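Long-range contact in AB hydrolase-1 domain-containing protein (Thermoplasma acidophilum DSM 1728, PDB 3BDI), which is of unknown function but is probably a cytoplasmic hydrolase of the alpha/beta hydrolase superfamily: residues L32-D44 / V59-A71. Numbering follows the deposited sequence.
Sequences LFHGYSFTSMDWD and VYAPDYPGFGRSA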
loop_
_atom_site.group_PDB
_atom_site.type_symbol
_atom_site.label_atom_id
_atom_site.label_comp_id
_atom_site.label_asym_id
_atom_site.label_seq_id
_atom_site.Cartn_x
_atom_site.Cartn_y
_atom_site.Cartn_z
ATOM N N LEU A 32 -3.196 -3.550 0.529
ATOM C CA LEU A 32 -1.794 -3.500 0.893
ATOM C C LEU A 32 -0.931 -3.989 -0.242
ATOM O O LEU A 32 -1.167 -5.079 -0.753
ATOM C CB LEU A 32 -1.505 -4.379 2.107
ATOM C CG LEU A 32 -2.498 -4.382 3.259
ATOM C CD1 LEU A 32 -2.070 -5.335 4.379
ATOM C CD2 LEU A 32 -2.775 -3.031 3.826
ATOM N N PHE A 33 0.086 -3.208 -0.595
ATOM C CA PHE A 33 0.972 -3.488 -1.767
ATOM C C PHE A 33 2.417 -3.517 -1.306
ATOM O O PHE A 33 2.942 -2.566 -0.768
ATOM C CB PHE A 33 0.700 -2.477 -2.895
ATOM C CG PHE A 33 -0.729 -2.467 -3.316
ATOM C CD1 PHE A 33 -1.212 -3.397 -4.202
ATOM C CD2 PHE A 33 -1.624 -1.572 -2.743
ATOM C CE1 PHE A 33 -2.555 -3.432 -4.533
ATOM C CE2 PHE A 33 -2.946 -1.616 -3.078
ATOM C CZ PHE A 33 -3.414 -2.525 -3.967
ATOM N N HIS A 34 3.051 -4.676 -1.515
ATOM C CA HIS A 34 4.367 -4.975 -0.994
ATOM C C HIS A 34 5.524 -4.308 -1.776
ATOM O O HIS A 34 5.395 -3.846 -2.908
ATOM C CB HIS A 34 4.523 -6.495 -0.920
ATOM C CG HIS A 34 4.500 -7.150 -2.247
ATOM N ND1 HIS A 34 5.573 -7.097 -3.118
ATOM C CD2 HIS A 34 3.522 -7.845 -2.865
ATOM C CE1 HIS A 34 5.221 -7.723 -4.232
ATOM N NE2 HIS A 34 3.982 -8.180 -4.109
ATOM N N GLY A 35 6.691 -4.366 -1.144
ATOM C CA GLY A 35 7.957 -3.960 -1.736
ATOM C C GLY A 35 8.588 -5.033 -2.583
ATOM O O GLY A 35 8.141 -6.187 -2.594
ATOM N N TYR A 36 9.626 -4.649 -3.292
ATOM C CA TYR A 36 10.333 -5.511 -4.224
ATOM C C TYR A 36 10.763 -6.846 -3.561
ATOM O O TYR A 36 10.738 -7.907 -4.207
ATOM C CB TYR A 36 11.571 -4.796 -4.783
ATOM C CG TYR A 36 12.344 -5.569 -5.802
ATOM C CD1 TYR A 36 11.996 -5.514 -7.127
ATOM C CD2 TYR A 36 13.400 -6.362 -5.418
ATOM C CE1 TYR A 36 12.723 -6.260 -8.084
ATOM C CE2 TYR A 36 14.137 -7.074 -6.344
ATOM C CZ TYR A 36 13.785 -7.008 -7.652
ATOM O OH TYR A 36 14.570 -7.757 -8.544
ATOM N N SER A 37 11.174 -6.793 -2.278
ATOM C CA SER A 37 11.838 -7.893 -1.631
ATOM C C SER A 37 10.902 -8.777 -0.842
ATOM O O SER A 37 11.363 -9.786 -0.300
ATOM C CB SER A 37 12.937 -7.393 -0.693
ATOM O OG SER A 37 13.943 -6.707 -1.443
ATOM N N PHE A 38 9.609 -8.412 -0.773
ATOM C CA PHE A 38 8.657 -9.117 0.107
ATOM C C PHE A 38 7.400 -9.464 -0.680
ATOM O O PHE A 38 7.310 -9.214 -1.895
ATOM C CB PHE A 38 8.341 -8.251 1.321
ATOM C CG PHE A 38 9.599 -7.874 2.097
ATOM C CD1 PHE A 38 10.273 -8.863 2.809
ATOM C CD2 PHE A 38 10.138 -6.589 2.045
ATOM C CE1 PHE A 38 11.462 -8.585 3.462
ATOM C CE2 PHE A 38 11.337 -6.313 2.717
ATOM C CZ PHE A 38 11.987 -7.312 3.404
ATOM N N THR A 39 6.476 -10.155 -0.015
ATOM C CA THR A 39 5.217 -10.516 -0.644
ATOM C C THR A 39 4.072 -10.267 0.304
ATOM O O THR A 39 4.266 -9.791 1.438
ATOM C CB THR A 39 5.198 -12.010 -1.116
ATOM O OG1 THR A 39 5.017 -12.930 -0.022
ATOM C CG2 THR A 39 6.441 -12.377 -1.898
ATOM N N SER A 40 2.852 -10.662 -0.100
ATOM C CA SER A 40 1.692 -10.558 0.771
ATOM C C SER A 40 1.803 -11.426 2.017
ATOM O O SER A 40 1.089 -11.156 3.010
ATOM C CB SER A 40 0.425 -10.912 0.014
ATOM O OG SER A 40 0.452 -12.264 -0.371
HETATM N N MSE A 41 2.687 -12.433 2.015
HETATM C CA MSE A 41 2.925 -13.243 3.224
HETATM C C MSE A 41 3.580 -12.434 4.337
HETATM O O MSE A 41 3.366 -12.720 5.523
HETATM C CB MSE A 41 3.763 -14.478 2.913
HETATM C CG MSE A 41 3.171 -15.391 1.877
HETATM SE SE MSE A 41 1.489 -16.198 2.433
HETATM C CE MSE A 41 2.176 -17.185 3.920
ATOM N N ASP A 42 4.343 -11.410 3.975
ATOM C CA ASP A 42 5.167 -10.738 4.964
ATOM C C ASP A 42 4.402 -9.800 5.881
ATOM O O ASP A 42 4.931 -9.375 6.911
ATOM C CB ASP A 42 6.327 -10.062 4.268
ATOM C CG ASP A 42 7.277 -11.063 3.726
ATOM O OD1 ASP A 42 7.990 -11.702 4.538
ATOM O OD2 ASP A 42 7.345 -11.286 2.510
ATOM N N TRP A 43 3.148 -9.481 5.566
ATOM C CA TRP A 43 2.290 -8.718 6.420
ATOM C C TRP A 43 1.914 -9.551 7.680
ATOM O O TRP A 43 1.330 -8.970 8.609
ATOM C CB TRP A 43 0.998 -8.310 5.670
ATOM C CG TRP A 43 1.182 -7.595 4.357
ATOM C CD1 TRP A 43 0.629 -7.983 3.178
ATOM C CD2 TRP A 43 1.934 -6.381 4.075
ATOM N NE1 TRP A 43 0.989 -7.103 2.177
ATOM C CE2 TRP A 43 1.795 -6.123 2.690
ATOM C CE3 TRP A 43 2.777 -5.549 4.829
ATOM C CZ2 TRP A 43 2.357 -5.018 2.081
ATOM C CZ3 TRP A 43 3.341 -4.441 4.206
ATOM C CH2 TRP A 43 3.133 -4.199 2.822
ATOM N N ASP A 44 2.205 -10.842 7.695
ATOM C CA ASP A 44 1.986 -11.677 8.899
ATOM C C ASP A 44 2.793 -11.107 10.065
ATOM O O ASP A 44 2.384 -11.242 11.223
ATOM C CB ASP A 44 2.496 -13.132 8.694
ATOM C CG ASP A 44 1.577 -14.034 7.896
ATOM O OD1 ASP A 44 0.438 -13.621 7.644
ATOM O OD2 ASP A 44 2.066 -15.171 7.604
ATOM N N VAL A 59 -9.744 -6.076 4.428
ATOM C CA VAL A 59 -8.304 -6.049 4.115
ATOM C C VAL A 59 -7.967 -6.983 2.940
ATOM O O VAL A 59 -8.301 -8.149 2.955
ATOM C CB VAL A 59 -7.460 -6.438 5.332
ATOM C CG1 VAL A 59 -5.968 -6.209 5.057
ATOM C CG2 VAL A 59 -7.914 -5.657 6.573
ATOM N N TYR A 60 -7.262 -6.417 1.965
ATOM C CA TYR A 60 -6.872 -7.164 0.752
ATOM C C TYR A 60 -5.375 -6.995 0.539
ATOM O O TYR A 60 -4.867 -5.893 0.699
ATOM C CB TYR A 60 -7.574 -6.580 -0.472
ATOM C CG TYR A 60 -9.081 -6.598 -0.391
ATOM C CD1 TYR A 60 -9.781 -5.572 0.214
ATOM C CD2 TYR A 60 -9.788 -7.667 -0.880
ATOM C CE1 TYR A 60 -11.172 -5.602 0.288
ATOM C CE2 TYR A 60 -11.195 -7.685 -0.815
ATOM C CZ TYR A 60 -11.850 -6.658 -0.213
ATOM O OH TYR A 60 -13.252 -6.674 -0.118
ATOM N N ALA A 61 -4.664 -8.058 0.168
ATOM C CA ALA A 61 -3.226 -7.929 -0.107
ATOM C C ALA A 61 -2.818 -8.907 -1.213
ATOM O O ALA A 61 -2.801 -10.115 -0.966
ATOM C CB ALA A 61 -2.411 -8.228 1.151
ATOM N N PRO A 62 -2.531 -8.430 -2.422
ATOM C CA PRO A 62 -2.044 -9.309 -3.503
ATOM C C PRO A 62 -0.532 -9.382 -3.587
ATOM O O PRO A 62 0.180 -8.491 -3.110
ATOM C CB PRO A 62 -2.568 -8.617 -4.744
ATOM C CG PRO A 62 -2.517 -7.166 -4.400
ATOM C CD PRO A 62 -2.716 -7.044 -2.884
ATOM N N ASP A 63 -0.050 -10.438 -4.240
ATOM C CA ASP A 63 1.324 -10.458 -4.773
ATOM C C ASP A 63 1.261 -9.743 -6.119
ATOM O O ASP A 63 0.396 -10.060 -6.960
ATOM C CB ASP A 63 1.870 -11.849 -4.921
ATOM C CG ASP A 63 2.137 -12.531 -3.592
ATOM O OD1 ASP A 63 2.059 -11.888 -2.538
ATOM O OD2 ASP A 63 2.427 -13.754 -3.631
ATOM N N TYR A 64 2.105 -8.738 -6.304
ATOM C CA TYR A 64 2.132 -7.969 -7.548
ATOM C C TYR A 64 2.476 -8.940 -8.685
ATOM O O TYR A 64 3.324 -9.788 -8.512
ATOM C CB TYR A 64 3.138 -6.805 -7.476
ATOM C CG TYR A 64 2.873 -5.804 -8.610
ATOM C CD1 TYR A 64 1.838 -4.892 -8.523
ATOM C CD2 TYR A 64 3.520 -5.945 -9.808
ATOM C CE1 TYR A 64 1.492 -4.124 -9.569
ATOM C CE2 TYR A 64 3.170 -5.158 -10.890
ATOM C CZ TYR A 64 2.189 -4.224 -10.754
ATOM O OH TYR A 64 1.768 -3.456 -11.782
ATOM N N PRO A 65 1.842 -8.803 -9.867
ATOM C CA PRO A 65 2.254 -9.648 -11.002
ATOM C C PRO A 65 3.761 -9.707 -11.210
ATOM O O PRO A 65 4.405 -8.677 -11.242
ATOM C CB PRO A 65 1.506 -9.006 -12.190
ATOM C CG PRO A 65 0.235 -8.469 -11.542
ATOM C CD PRO A 65 0.680 -7.934 -10.217
ATOM N N GLY A 66 4.296 -10.914 -11.345
ATOM C CA GLY A 66 5.712 -11.086 -11.467
ATOM C C GLY A 66 6.447 -11.301 -10.176
ATOM O O GLY A 66 7.657 -11.608 -10.214
ATOM N N PHE A 67 5.745 -11.250 -9.042
ATOM C CA PHE A 67 6.332 -11.361 -7.703
ATOM C C PHE A 67 5.573 -12.437 -6.942
ATOM O O PHE A 67 4.420 -12.745 -7.236
ATOM C CB PHE A 67 6.209 -10.034 -6.933
ATOM C CG PHE A 67 7.066 -8.949 -7.500
ATOM C CD1 PHE A 67 6.672 -8.222 -8.629
ATOM C CD2 PHE A 67 8.290 -8.668 -6.928
ATOM C CE1 PHE A 67 7.464 -7.234 -9.126
ATOM C CE2 PHE A 67 9.075 -7.670 -7.451
ATOM C CZ PHE A 67 8.680 -7.000 -8.573
ATOM N N GLY A 68 6.182 -12.975 -5.901
ATOM C CA GLY A 68 5.532 -13.933 -5.016
ATOM C C GLY A 68 4.938 -15.094 -5.780
ATOM O O GLY A 68 5.631 -15.771 -6.524
ATOM N N ARG A 69 3.638 -15.298 -5.586
ATOM C CA ARG A 69 2.880 -16.410 -6.180
ATOM C C ARG A 69 2.075 -15.989 -7.421
ATOM O O ARG A 69 1.378 -16.808 -7.988
ATOM C CB ARG A 69 1.918 -16.999 -5.147
ATOM C CG ARG A 69 2.643 -17.746 -4.055
ATOM C CD ARG A 69 1.647 -18.038 -2.912
ATOM N NE ARG A 69 2.095 -19.172 -2.135
ATOM C CZ ARG A 69 2.941 -19.119 -1.105
ATOM N NH1 ARG A 69 3.521 -17.983 -0.742
ATOM N NH2 ARG A 69 3.305 -20.267 -0.535
ATOM N N SER A 70 2.210 -14.745 -7.870
ATOM C CA SER A 70 1.407 -14.231 -8.977
ATOM C C SER A 70 2.111 -14.441 -10.312
ATOM O O SER A 70 3.335 -14.338 -10.442
ATOM C CB SER A 70 1.099 -12.749 -8.783
ATOM O OG SER A 70 0.187 -12.595 -7.706
ATOM N N ALA A 71 1.320 -14.635 -11.348
ATOM C CA ALA A 71 1.881 -14.813 -12.676
ATOM C C ALA A 71 2.532 -13.545 -13.149
ATOM O O ALA A 71 2.112 -12.432 -12.756
ATOM C CB ALA A 71 0.743 -15.237 -13.643
HETATM O O HOH W 1 0.574 -7.161 -0.689
HETATM O O HOH W 2 1.198 -5.845 -4.110
HETATM O O HOH W 3 3.566 -15.159 -1.521
#
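Val-59 touches Leu-32 through methyl groups, where two parallel strands lie side by side. Tyr-60 O accepts the backbone N of Leu-32 at 2.9 Å. The methyl of Ala-61 packs against Trp-43, with CB 3.7 Å from CD1. One water links the two strands and Trp-43: it donates to Leu-32 O and Pro-62 O and accepts from Trp-43 NE1. Pro-62 CG meets Phe-33 CE1 at 3.7 Å, the side chains crossing at a slant. Asp-63 then turns its carboxylate to the other loop. OD1 takes two bonds from Ser-40: N, 2.8 Å away, comes nearly along the C-O axis, and OG from above the carboxylate plane. OD2 accepts Arg-69 N within its own segment and a water shared with Thr-39 and Arg-69. Replacing Asp-63 with an alanine is likely to leave Ser-40 N, Ser-40 OG and Arg-69 N without their carboxylate acceptor and let the two loops shift. Tyr-64 N points almost straight (175°) at His-34 NE2, 2.9 Å away and tilted from the ring plane. The imidazole is fixed at both nitrogens, since ND1 donates to Gly-35 O; CG sits between the backbone N and the carbonyl carbon (chi1 65°), which carries the ring edge to Tyr-64 N. Phe-67 sets CB against His-34 CE1 and turns its ring edge, offset, to the face of Tyr-36, planes at 79°. Gly-68 CA meets the Thr-39 methyl. These loops follow strands 28-33 and 57-62, joined through helix 48-53 in a beta-alpha-beta unit of the alpha/beta hydrolase fold. Strand 102-107 flanks 28-33, strand 14-21 flanks 57-62, and helix 83-96 packs on Pro-62 and Tyr-64.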